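Local coordinates for protein poly-beta-hydroxybuterate polymerase (Cupriavidus necator, PDB 5T6O) that probably transfers acyl groups, as the alpha/beta hydrolase-fold catalytic domain of a class I polyhydroxybutyrate synthase, an enzyme that polymerises without a template, at residues V9-G14 and L55-S60; K49-D54 and L222-G227; S59-H64 and S346-W351; L26-L31 and H70-V75. The protein carries 1 engineered substitution. All blocks are in the same frame, centred on the assembly; numbering follows the deposited sequence.

Contact 1: residues V9-G14 and L55-S60; sequences VAVTEG and LQPESS
Leu55 O is held by two successive residues of the opposing loop. Ala10 N donates to Leu55 O at 3.0 Å with an N-H...O angle of 156°, and this donor lies in the carbonyl plane. Val9 CA adds a C-H...O contact to Leu55 O, also at 3.0 Å, and Val9 CB stands 3.3 Å from Leu55 O. The next pair along is apolar: Val11 CG2 packs against Pro57, 3.7 Å from Pro57 CG, with CD the next nearest atom. Val11 can present this methyl because CG2 sits between its own backbone N and carbonyl carbon (chi1 -64° for CG1).

Farther on, Thr12 OG1 and Ser60 OG approach to 3.6 Å, and the polar link between them is Asp54, whose OD1 is hydrogen-bonded to both hydroxyl oxygens. Within 55-60 the turn is held in shape by Gln56 N, which donates to Ser59 OG at 3.0 Å, and by Ser59 N, which donates to Gln56 O. With one direct backbone bond across and a carboxylate shared by two hydroxyls, the chemistry implies that these two irregular loops are fixed by individual polar links rather than by sheet pairing.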
# COMPACT_ATOMS: atom_id res chain seq x y z
N VAL A 9 22.52 -27.51 -16.50
CA VAL A 9 21.89 -27.14 -15.24
C VAL A 9 21.68 -28.43 -14.46
O VAL A 9 21.56 -29.51 -15.03
CB VAL A 9 20.56 -26.36 -15.41
CG1 VAL A 9 20.78 -25.09 -16.23
CG2 VAL A 9 19.48 -27.21 -16.02
N ALA A 10 21.70 -28.30 -13.13
CA ALA A 10 21.55 -29.44 -12.22
C ALA A 10 22.65 -30.48 -12.45
O ALA A 10 22.38 -31.67 -12.64
CB ALA A 10 20.16 -30.07 -12.34
N VAL A 11 23.91 -30.03 -12.43
CA VAL A 11 25.03 -30.89 -12.79
C VAL A 11 25.92 -31.22 -11.59
O VAL A 11 26.97 -31.83 -11.77
CB VAL A 11 25.86 -30.30 -13.94
CG1 VAL A 11 25.02 -30.22 -15.21
CG2 VAL A 11 26.43 -28.93 -13.55
N THR A 12 25.52 -30.87 -10.37
CA THR A 12 26.38 -31.25 -9.25
C THR A 12 26.41 -32.77 -9.13
O THR A 12 25.38 -33.43 -9.27
CB THR A 12 25.90 -30.60 -7.95
OG1 THR A 12 25.94 -29.17 -8.12
CG2 THR A 12 26.81 -30.99 -6.76
N GLU A 13 27.61 -33.32 -8.93
CA GLU A 13 27.78 -34.77 -9.03
C GLU A 13 27.11 -35.49 -7.87
O GLU A 13 27.29 -35.11 -6.70
CB GLU A 13 29.28 -35.13 -9.09
CG GLU A 13 29.55 -36.62 -9.30
CD GLU A 13 30.99 -36.94 -9.69
OE1 GLU A 13 31.80 -36.00 -9.81
OE2 GLU A 13 31.30 -38.14 -9.87
N GLY A 14 26.36 -36.54 -8.18
CA GLY A 14 25.62 -37.27 -7.16
C GLY A 14 25.02 -38.54 -7.72
O GLY A 14 25.26 -38.92 -8.86
N LEU A 55 21.17 -24.78 -9.78
CA LEU A 55 20.86 -24.27 -11.11
C LEU A 55 22.05 -24.41 -12.05
O LEU A 55 22.18 -25.41 -12.75
CB LEU A 55 20.36 -22.82 -11.01
CG LEU A 55 19.71 -22.23 -12.27
CD1 LEU A 55 18.62 -23.14 -12.84
CD2 LEU A 55 19.15 -20.84 -11.97
N GLN A 56 22.94 -23.44 -12.07
CA GLN A 56 24.21 -23.65 -12.74
C GLN A 56 25.32 -23.74 -11.69
O GLN A 56 25.10 -23.41 -10.52
CB GLN A 56 24.49 -22.52 -13.74
CG GLN A 56 23.41 -22.41 -14.81
CD GLN A 56 23.72 -21.36 -15.84
OE1 GLN A 56 22.99 -20.39 -15.99
NE2 GLN A 56 24.81 -21.56 -16.58
N PRO A 57 26.50 -24.26 -12.05
CA PRO A 57 27.53 -24.46 -11.02
C PRO A 57 27.84 -23.22 -10.20
O PRO A 57 27.98 -23.32 -8.97
CB PRO A 57 28.73 -24.93 -11.84
CG PRO A 57 28.10 -25.71 -12.94
CD PRO A 57 26.85 -24.93 -13.31
N GLU A 58 27.96 -22.05 -10.83
CA GLU A 58 28.29 -20.84 -10.07
C GLU A 58 27.19 -20.47 -9.10
O GLU A 58 27.46 -19.92 -8.02
CB GLU A 58 28.58 -19.68 -11.02
CG GLU A 58 29.83 -19.85 -11.87
N SER A 59 25.93 -20.78 -9.44
CA SER A 59 24.77 -20.34 -8.68
C SER A 59 24.16 -21.43 -7.83
O SER A 59 23.10 -21.22 -7.23
CB SER A 59 23.70 -19.81 -9.64
OG SER A 59 23.26 -20.88 -10.48
N SER A 60 24.79 -22.61 -7.76
CA SER A 60 24.17 -23.76 -7.11
C SER A 60 24.27 -23.65 -5.59
O SER A 60 25.37 -23.59 -5.03
CB SER A 60 24.84 -25.05 -7.59
OG SER A 60 24.52 -26.14 -6.74

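Contact 2: residues K49-D54 and L222-G227; sequences KYYILD and LLFWNG
Tyr51 CG lies between its own backbone N and carbonyl carbon (chi1 62°) and Trp225 CG stands anti to its backbone N (chi1 167°); each CG is thereby nearer the partner residue. The pair is T-shaped, indole edge to phenol face: the Tyr51 ring and the five-membered ring of Trp225 have centroids 5.1 Å apart and planes at 81°, with Trp225 CD1 over the rim of the tyrosine. The same indole edge carries the direct polar bond, Trp225 NE1 donating to Lys49 O at 2.8 Å, nearly straight and close to the indole plane. Over one indole face sits Ile52, its CB 3.6 Å from the centroid of the five-membered ring, a CH-pi contact.

A water completes the join, accepting from Lys49 N at 2.8 Å and donating to Trp225 O at 2.9 Å. Tyr51 OH comes within 3.2 Å of Phe224 CE2, while its hydrogen-bond partner is Asp228 OD2; Lys49 NZ is hydrogen-bonded to Val385 O and salt-bridged to the same Asp228 carboxylate. The short 3-10 turn 50-53 is thus packed against helix 220-227. Ile309 of helix 308-312 touches Ile52, Leu222 and Trp225, and Tyr50 reaches instead to strands 23-28 and 72-77.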
# COMPACT_ATOMS: atom_id res chain seq x y z
N LYS A 49 10.53 -27.56 -10.41
CA LYS A 49 11.40 -28.66 -10.01
C LYS A 49 12.53 -28.19 -9.10
O LYS A 49 12.77 -26.99 -8.93
CB LYS A 49 11.96 -29.36 -11.25
CG LYS A 49 10.84 -30.02 -12.06
CD LYS A 49 11.33 -30.43 -13.44
CE LYS A 49 10.19 -31.07 -14.23
NZ LYS A 49 10.71 -31.56 -15.54
N TYR A 50 13.24 -29.17 -8.54
CA TYR A 50 14.17 -28.87 -7.44
C TYR A 50 15.35 -28.01 -7.87
O TYR A 50 15.95 -27.35 -7.01
CB TYR A 50 14.71 -30.17 -6.83
CG TYR A 50 15.83 -30.83 -7.60
CD1 TYR A 50 17.16 -30.42 -7.45
CD2 TYR A 50 15.57 -31.89 -8.47
CE1 TYR A 50 18.18 -31.02 -8.15
CE2 TYR A 50 16.59 -32.50 -9.17
CZ TYR A 50 17.89 -32.06 -9.00
OH TYR A 50 18.90 -32.69 -9.70
N TYR A 51 15.71 -28.03 -9.15
CA TYR A 51 17.04 -27.58 -9.54
C TYR A 51 17.19 -26.06 -9.53
O TYR A 51 18.28 -25.57 -9.85
CB TYR A 51 17.42 -28.15 -10.91
CG TYR A 51 16.54 -27.75 -12.06
CD1 TYR A 51 16.78 -26.56 -12.76
CD2 TYR A 51 15.52 -28.58 -12.52
CE1 TYR A 51 16.00 -26.20 -13.83
CE2 TYR A 51 14.73 -28.22 -13.61
CZ TYR A 51 14.97 -27.03 -14.26
OH TYR A 51 14.20 -26.66 -15.33
N ILE A 52 16.15 -25.31 -9.14
CA ILE A 52 16.40 -23.93 -8.74
C ILE A 52 17.47 -23.89 -7.65
O ILE A 52 18.22 -22.92 -7.53
CB ILE A 52 15.09 -23.24 -8.29
CG1 ILE A 52 15.30 -21.73 -8.09
CG2 ILE A 52 14.56 -23.87 -6.99
CD1 ILE A 52 15.86 -21.02 -9.30
N LEU A 53 17.58 -24.97 -6.86
CA LEU A 53 18.59 -25.07 -5.80
C LEU A 53 19.92 -25.62 -6.29
O LEU A 53 20.87 -25.64 -5.51
CB LEU A 53 18.08 -25.97 -4.67
CG LEU A 53 16.79 -25.49 -4.01
CD1 LEU A 53 16.38 -26.43 -2.91
CD2 LEU A 53 17.00 -24.08 -3.46
N ASP A 54 20.00 -26.07 -7.54
CA ASP A 54 21.26 -26.56 -8.13
C ASP A 54 21.30 -26.10 -9.58
O ASP A 54 21.41 -26.89 -10.51
CB ASP A 54 21.37 -28.08 -8.02
CG ASP A 54 22.69 -28.62 -8.61
OD1 ASP A 54 23.70 -27.90 -8.55
OD2 ASP A 54 22.70 -29.76 -9.14
N LEU A 222 16.39 -18.54 -15.02
CA LEU A 222 15.17 -18.47 -14.21
C LEU A 222 13.95 -18.78 -15.05
O LEU A 222 13.08 -19.56 -14.64
CB LEU A 222 15.04 -17.09 -13.55
CG LEU A 222 13.88 -16.84 -12.58
CD1 LEU A 222 14.24 -15.65 -11.69
CD2 LEU A 222 12.60 -16.53 -13.31
N LEU A 223 13.85 -18.17 -16.23
CA LEU A 223 12.67 -18.40 -17.07
C LEU A 223 12.60 -19.86 -17.53
O LEU A 223 11.51 -20.44 -17.62
CB LEU A 223 12.69 -17.45 -18.26
CG LEU A 223 12.55 -15.96 -17.89
CD1 LEU A 223 12.67 -15.08 -19.13
CD2 LEU A 223 11.23 -15.74 -17.21
N PHE A 224 13.75 -20.47 -17.82
CA PHE A 224 13.76 -21.88 -18.17
C PHE A 224 13.22 -22.74 -17.04
O PHE A 224 12.35 -23.60 -17.25
CB PHE A 224 15.17 -22.32 -18.55
CG PHE A 224 15.33 -23.81 -18.67
CD1 PHE A 224 14.88 -24.48 -19.81
CD2 PHE A 224 15.93 -24.54 -17.65
CE1 PHE A 224 15.02 -25.84 -19.92
CE2 PHE A 224 16.07 -25.92 -17.77
CZ PHE A 224 15.63 -26.56 -18.91
N TRP A 225 13.73 -22.52 -15.82
CA TRP A 225 13.24 -23.25 -14.65
C TRP A 225 11.75 -23.02 -14.45
O TRP A 225 10.98 -23.97 -14.27
CB TRP A 225 14.01 -22.83 -13.40
CG TRP A 225 13.37 -23.30 -12.14
CD1 TRP A 225 13.34 -24.59 -11.66
CD2 TRP A 225 12.65 -22.51 -11.19
NE1 TRP A 225 12.64 -24.64 -10.47
CE2 TRP A 225 12.22 -23.37 -10.16
CE3 TRP A 225 12.34 -21.13 -11.10
CZ2 TRP A 225 11.51 -22.92 -9.04
CZ3 TRP A 225 11.61 -20.68 -10.00
CH2 TRP A 225 11.21 -21.57 -8.98
N ASN A 226 11.32 -21.76 -14.48
CA ASN A 226 9.90 -21.50 -14.28
C ASN A 226 9.06 -22.13 -15.38
O ASN A 226 7.93 -22.56 -15.12
CB ASN A 226 9.65 -19.99 -14.22
CG ASN A 226 8.22 -19.66 -13.92
OD1 ASN A 226 7.78 -19.76 -12.78
ND2 ASN A 226 7.48 -19.23 -14.94
N GLY A 227 9.57 -22.18 -16.61
CA GLY A 227 8.83 -22.75 -17.72
C GLY A 227 8.78 -24.26 -17.73
O GLY A 227 7.96 -24.83 -18.44
O HOH W 1 11.08 -26.57 -12.96

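Contact 3: residues S59-H64 and S346-W351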
# COMPACT_ATOMS: atom_id res chain seq x y z
N SER A 59 25.93 -20.78 -9.44
CA SER A 59 24.77 -20.34 -8.68
C SER A 59 24.16 -21.43 -7.83
O SER A 59 23.10 -21.22 -7.23
CB SER A 59 23.70 -19.81 -9.64
OG SER A 59 23.26 -20.88 -10.48
N SER A 60 24.79 -22.61 -7.76
CA SER A 60 24.17 -23.76 -7.11
C SER A 60 24.27 -23.65 -5.59
O SER A 60 25.37 -23.59 -5.03
CB SER A 60 24.84 -25.05 -7.59
OG SER A 60 24.52 -26.14 -6.74
N LEU A 61 23.12 -23.68 -4.90
CA LEU A 61 23.15 -23.78 -3.45
C LEU A 61 23.63 -25.15 -3.01
O LEU A 61 24.36 -25.27 -2.03
CB LEU A 61 21.76 -23.47 -2.87
CG LEU A 61 21.69 -23.48 -1.35
CD1 LEU A 61 22.41 -22.26 -0.77
CD2 LEU A 61 20.24 -23.57 -0.88
N VAL A 62 23.22 -26.21 -3.72
CA VAL A 62 23.69 -27.55 -3.37
C VAL A 62 25.20 -27.60 -3.40
O VAL A 62 25.84 -28.02 -2.42
CB VAL A 62 23.08 -28.61 -4.31
CG1 VAL A 62 23.79 -29.92 -4.10
CG2 VAL A 62 21.58 -28.77 -4.05
N ARG A 63 25.81 -27.19 -4.52
CA ARG A 63 27.27 -27.28 -4.61
C ARG A 63 27.94 -26.45 -3.52
O ARG A 63 28.94 -26.87 -2.93
CB ARG A 63 27.75 -26.83 -5.98
CG ARG A 63 29.24 -27.13 -6.22
CD ARG A 63 29.75 -26.44 -7.49
NE ARG A 63 29.60 -24.98 -7.40
CZ ARG A 63 30.52 -24.17 -6.89
NH1 ARG A 63 31.66 -24.66 -6.42
NH2 ARG A 63 30.31 -22.85 -6.84
N HIS A 64 27.39 -25.27 -3.22
CA HIS A 64 27.99 -24.45 -2.19
C HIS A 64 27.98 -25.16 -0.83
O HIS A 64 28.98 -25.11 -0.09
CB HIS A 64 27.26 -23.11 -2.10
CG HIS A 64 27.87 -22.17 -1.11
ND1 HIS A 64 28.97 -21.40 -1.41
CD2 HIS A 64 27.55 -21.90 0.17
CE1 HIS A 64 29.30 -20.69 -0.34
NE2 HIS A 64 28.45 -20.97 0.63
N SER A 346 26.21 -11.52 0.36
CA SER A 346 25.31 -12.66 0.48
C SER A 346 25.04 -13.03 1.93
O SER A 346 25.91 -12.90 2.80
CB SER A 346 25.92 -13.87 -0.24
OG SER A 346 25.17 -15.04 0.04
N TRP A 347 23.82 -13.53 2.17
CA TRP A 347 23.47 -14.13 3.45
C TRP A 347 23.93 -15.58 3.57
O TRP A 347 23.84 -16.15 4.66
CB TRP A 347 21.95 -14.06 3.66
CG TRP A 347 21.17 -14.81 2.59
CD1 TRP A 347 20.73 -14.31 1.39
CD2 TRP A 347 20.78 -16.19 2.62
NE1 TRP A 347 20.09 -15.30 0.67
CE2 TRP A 347 20.11 -16.46 1.41
CE3 TRP A 347 20.93 -17.23 3.55
CZ2 TRP A 347 19.58 -17.73 1.11
CZ3 TRP A 347 20.42 -18.47 3.25
CH2 TRP A 347 19.75 -18.72 2.04
N TRP A 348 24.44 -16.19 2.49
CA TRP A 348 24.80 -17.60 2.57
C TRP A 348 25.84 -17.87 3.65
O TRP A 348 25.67 -18.86 4.39
CB TRP A 348 25.30 -18.14 1.22
CG TRP A 348 24.23 -18.28 0.16
CD1 TRP A 348 22.95 -17.81 0.20
CD2 TRP A 348 24.37 -18.96 -1.09
NE1 TRP A 348 22.29 -18.13 -0.96
CE2 TRP A 348 23.14 -18.84 -1.77
CE3 TRP A 348 25.42 -19.65 -1.70
CZ2 TRP A 348 22.93 -19.39 -3.03
CZ3 TRP A 348 25.22 -20.20 -2.96
CH2 TRP A 348 23.97 -20.07 -3.61
N PRO A 349 26.92 -17.07 3.81
CA PRO A 349 27.86 -17.35 4.90
C PRO A 349 27.23 -17.28 6.28
O PRO A 349 27.64 -18.03 7.18
CB PRO A 349 28.93 -16.26 4.72
CG PRO A 349 28.91 -15.97 3.26
CD PRO A 349 27.44 -16.03 2.90
N ASP A 350 26.25 -16.39 6.48
CA ASP A 350 25.55 -16.34 7.76
C ASP A 350 24.85 -17.66 8.04
O ASP A 350 24.96 -18.23 9.14
CB ASP A 350 24.53 -15.20 7.75
CG ASP A 350 23.83 -15.04 9.09
OD1 ASP A 350 22.84 -15.77 9.35
OD2 ASP A 350 24.26 -14.18 9.89
N TRP A 351 24.15 -18.18 7.04
CA TRP A 351 23.43 -19.43 7.20
C TRP A 351 24.38 -20.62 7.36
O TRP A 351 24.17 -21.47 8.24
CB TRP A 351 22.49 -19.65 6.02
CG TRP A 351 21.89 -21.02 6.07
CD1 TRP A 351 21.15 -21.54 7.08
CD2 TRP A 351 21.99 -22.04 5.07
NE1 TRP A 351 20.78 -22.84 6.78
CE2 TRP A 351 21.27 -23.16 5.54
CE3 TRP A 351 22.61 -22.12 3.81
CZ2 TRP A 351 21.18 -24.36 4.82
CZ3 TRP A 351 22.49 -23.30 3.09
CH2 TRP A 351 21.79 -24.40 3.59
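Leu61 CD1 sits over the centre of the six-membered ring of Trp348, 3.6 Å from its centroid and 11° off the ring normal, a CH-pi contact. Leu61 CG is anti to the backbone N (chi1 -177°), and from there CD1 reaches the indole. The same methyl also reaches the second tryptophan, with Leu61 CD1 4.0 Å from Trp351 CZ3, and so fits between two indoles.

His64, one turn along, meets another part of Trp348: the indole CE3 stands 3.5 Å above the imidazole plane, offset toward the rim, with the two ring planes inclined at 55°. At the indole edge, near its plane, Ser59 O lies 3.9 Å from Trp348 CH2. No hydrogen bond crosses between 59-64 and 346-351, and the join is made by packing.

In the alpha/beta hydrolase fold of this domain, helix 61-67 is the connection of the beta-alpha-beta crossover from strand 40-43 to strand 72-77, whereas helix 348-358 follows the outermost strand 341-344 and brings Trp351 to inner strand 140-146.

Two serines cap backbone N-H groups. Ser60, the N-cap of helix 61-67, accepts through OG from Arg63 N at 2.8 Å. Ser346, ahead of the turn that leads into helix 348-358, accepts through OG from Trp348 N at 2.8 Å and is hydrogen-bonded to Asn314 O. The indole N-H groups have outside partners, Val312 O for Trp348 NE1 and Thr144 OG1 for Trp351 NE1.

Contact 4: residues L26-L31 and H70-V75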
# COMPACT_ATOMS: atom_id res chain seq x y z
N LEU A 26 18.26 -37.89 -3.89
CA LEU A 26 19.63 -37.70 -4.37
C LEU A 26 20.58 -37.56 -3.19
O LEU A 26 20.23 -37.00 -2.15
CB LEU A 26 19.76 -36.46 -5.25
CG LEU A 26 18.75 -36.28 -6.39
CD1 LEU A 26 19.15 -35.10 -7.29
CD2 LEU A 26 18.60 -37.53 -7.20
N GLN A 27 21.80 -38.07 -3.36
CA GLN A 27 22.90 -37.85 -2.43
C GLN A 27 24.08 -37.36 -3.25
O GLN A 27 24.44 -37.99 -4.25
CB GLN A 27 23.31 -39.11 -1.66
CG GLN A 27 24.47 -38.88 -0.69
CD GLN A 27 24.89 -40.13 0.07
OE1 GLN A 27 25.91 -40.14 0.79
NE2 GLN A 27 24.13 -41.20 -0.10
N TYR A 28 24.68 -36.24 -2.85
CA TYR A 28 25.74 -35.66 -3.66
C TYR A 28 27.12 -36.18 -3.26
O TYR A 28 27.37 -36.51 -2.10
CB TYR A 28 25.69 -34.13 -3.58
CG TYR A 28 24.44 -33.65 -4.29
CD1 TYR A 28 24.42 -33.50 -5.68
CD2 TYR A 28 23.28 -33.39 -3.58
CE1 TYR A 28 23.28 -33.08 -6.34
CE2 TYR A 28 22.11 -32.98 -4.24
CZ TYR A 28 22.13 -32.82 -5.62
OH TYR A 28 21.00 -32.39 -6.27
N LYS A 29 28.01 -36.28 -4.25
CA LYS A 29 29.38 -36.72 -4.01
C LYS A 29 30.12 -35.70 -3.15
O LYS A 29 30.01 -34.49 -3.39
CB LYS A 29 30.12 -36.89 -5.34
CG LYS A 29 31.53 -37.49 -5.22
CD LYS A 29 32.22 -37.55 -6.57
CE LYS A 29 33.72 -37.83 -6.44
N PRO A 30 30.88 -36.15 -2.15
CA PRO A 30 31.67 -35.21 -1.35
C PRO A 30 32.66 -34.45 -2.22
O PRO A 30 33.21 -34.99 -3.18
CB PRO A 30 32.41 -36.12 -0.36
CG PRO A 30 31.68 -37.39 -0.36
CD PRO A 30 31.05 -37.54 -1.70
N LEU A 31 32.87 -33.18 -1.88
CA LEU A 31 33.89 -32.35 -2.52
C LEU A 31 34.96 -31.95 -1.52
O LEU A 31 35.85 -31.16 -1.86
CB LEU A 31 33.25 -31.11 -3.15
CG LEU A 31 32.20 -31.44 -4.22
CD1 LEU A 31 31.45 -30.20 -4.66
CD2 LEU A 31 32.89 -32.12 -5.41
N HIS A 70 29.21 -30.35 4.14
CA HIS A 70 28.03 -31.09 4.56
C HIS A 70 27.69 -32.16 3.53
O HIS A 70 27.80 -31.93 2.32
CB HIS A 70 26.82 -30.17 4.76
CG HIS A 70 27.04 -29.09 5.77
ND1 HIS A 70 26.55 -29.16 7.05
CD2 HIS A 70 27.73 -27.93 5.68
CE1 HIS A 70 26.90 -28.07 7.71
NE2 HIS A 70 27.61 -27.31 6.90
N THR A 71 27.29 -33.33 4.03
CA THR A 71 26.62 -34.32 3.19
C THR A 71 25.22 -33.82 2.88
O THR A 71 24.46 -33.49 3.79
CB THR A 71 26.55 -35.65 3.93
OG1 THR A 71 27.87 -36.05 4.33
CG2 THR A 71 25.91 -36.74 3.04
N VAL A 72 24.88 -33.73 1.59
CA VAL A 72 23.59 -33.19 1.16
C VAL A 72 22.77 -34.30 0.52
O VAL A 72 23.25 -34.97 -0.41
CB VAL A 72 23.77 -32.00 0.20
CG1 VAL A 72 22.41 -31.53 -0.33
CG2 VAL A 72 24.49 -30.84 0.89
N PHE A 73 21.55 -34.48 1.00
CA PHE A 73 20.52 -35.29 0.36
C PHE A 73 19.43 -34.35 -0.15
O PHE A 73 19.25 -33.25 0.39
CB PHE A 73 19.89 -36.29 1.33
CG PHE A 73 20.84 -37.34 1.84
CD1 PHE A 73 20.96 -38.56 1.19
CD2 PHE A 73 21.55 -37.14 3.02
CE1 PHE A 73 21.80 -39.56 1.68
CE2 PHE A 73 22.40 -38.13 3.52
CZ PHE A 73 22.52 -39.34 2.85
N LEU A 74 18.71 -34.77 -1.19
CA LEU A 74 17.72 -33.87 -1.76
C LEU A 74 16.55 -34.66 -2.34
O LEU A 74 16.74 -35.70 -2.97
CB LEU A 74 18.35 -32.96 -2.84
CG LEU A 74 17.44 -31.99 -3.62
CD1 LEU A 74 18.23 -30.73 -3.98
CD2 LEU A 74 16.89 -32.66 -4.90
N VAL A 75 15.36 -34.13 -2.13
CA VAL A 75 14.13 -34.71 -2.66
C VAL A 75 13.89 -34.18 -4.08
O VAL A 75 13.63 -33.00 -4.27
CB VAL A 75 12.94 -34.36 -1.75
CG1 VAL A 75 11.64 -34.82 -2.38
CG2 VAL A 75 13.15 -34.98 -0.37
O HOH W 2 27.06 -34.40 -0.22
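Leu26 and Leu74 form an antiparallel hydrogen-bonded pair in which the backbone N and O of both residues are satisfied across the strands. Leu26 N donates to Leu74 O at 2.8 Å, in the carbonyl plane, and Leu74 N returns a bond to Leu26 O at 2.9 Å, with the donor tilted 23° from that plane. Leu26 O also receives a C-H...O contact from Phe73 CA at 3.1 Å.

Two residues on, Tyr28 N donates to Val72 O at 3.1 Å, approaching nearly along the C=O axis. The reciprocal bond is not direct: a water donates to Tyr28 O at 2.8 Å and accepts from Val72 N at 2.9 Å, bridging the strands where they part. Between these points Gln27 and Phe73 are the non-hydrogen-bonded pair. Their backbone polar atoms bond outward, Gln27 to Ala15 of strand 14-19 and Phe73 to Leu40 and Met42 on the other flank.

Side chains divide between the two faces. Gln27 and Phe73 lie side by side, Gln27 CB 3.7 Å from Phe73 CE1, toward helix 89-108. Toward helix 61-67, Tyr28 CD2 rests 3.8 Å from Val72 CG1, while Leu26 and Leu74 run alongside each other against Tyr50. With the strand directions at 154°, strand 23-28 runs antiparallel beside strand 72-77, the last of the parallel strands on this side, as the antiparallel second strand does in the alpha/beta hydrolase fold.

How the contacts relate
Asp54, in the 49-54 segment of contact 2, ties three contacts together: its OD1 lies 2.6 Å from Thr12 OG1 and 2.7 Å from Ser60 OG, the latter shared by contacts 1 and 3. The centres of contacts 1 and 2 are about 11 Å apart. Contact 3 continues from contact 1 through Ser59 and Ser60, and Leu53 O accepts a backbone hydrogen bond from Val62 N at 3.0 Å, joining contacts 2 and 3. Contact 4 joins from the sheet side: Glu13 O accepts a backbone hydrogen bond from Lys29 N at 2.8 Å, Val62 CG1 is 3.5 Å from Tyr28 CE2, and Tyr50 CD1 reaches Leu74 CD2 at 3.4 Å.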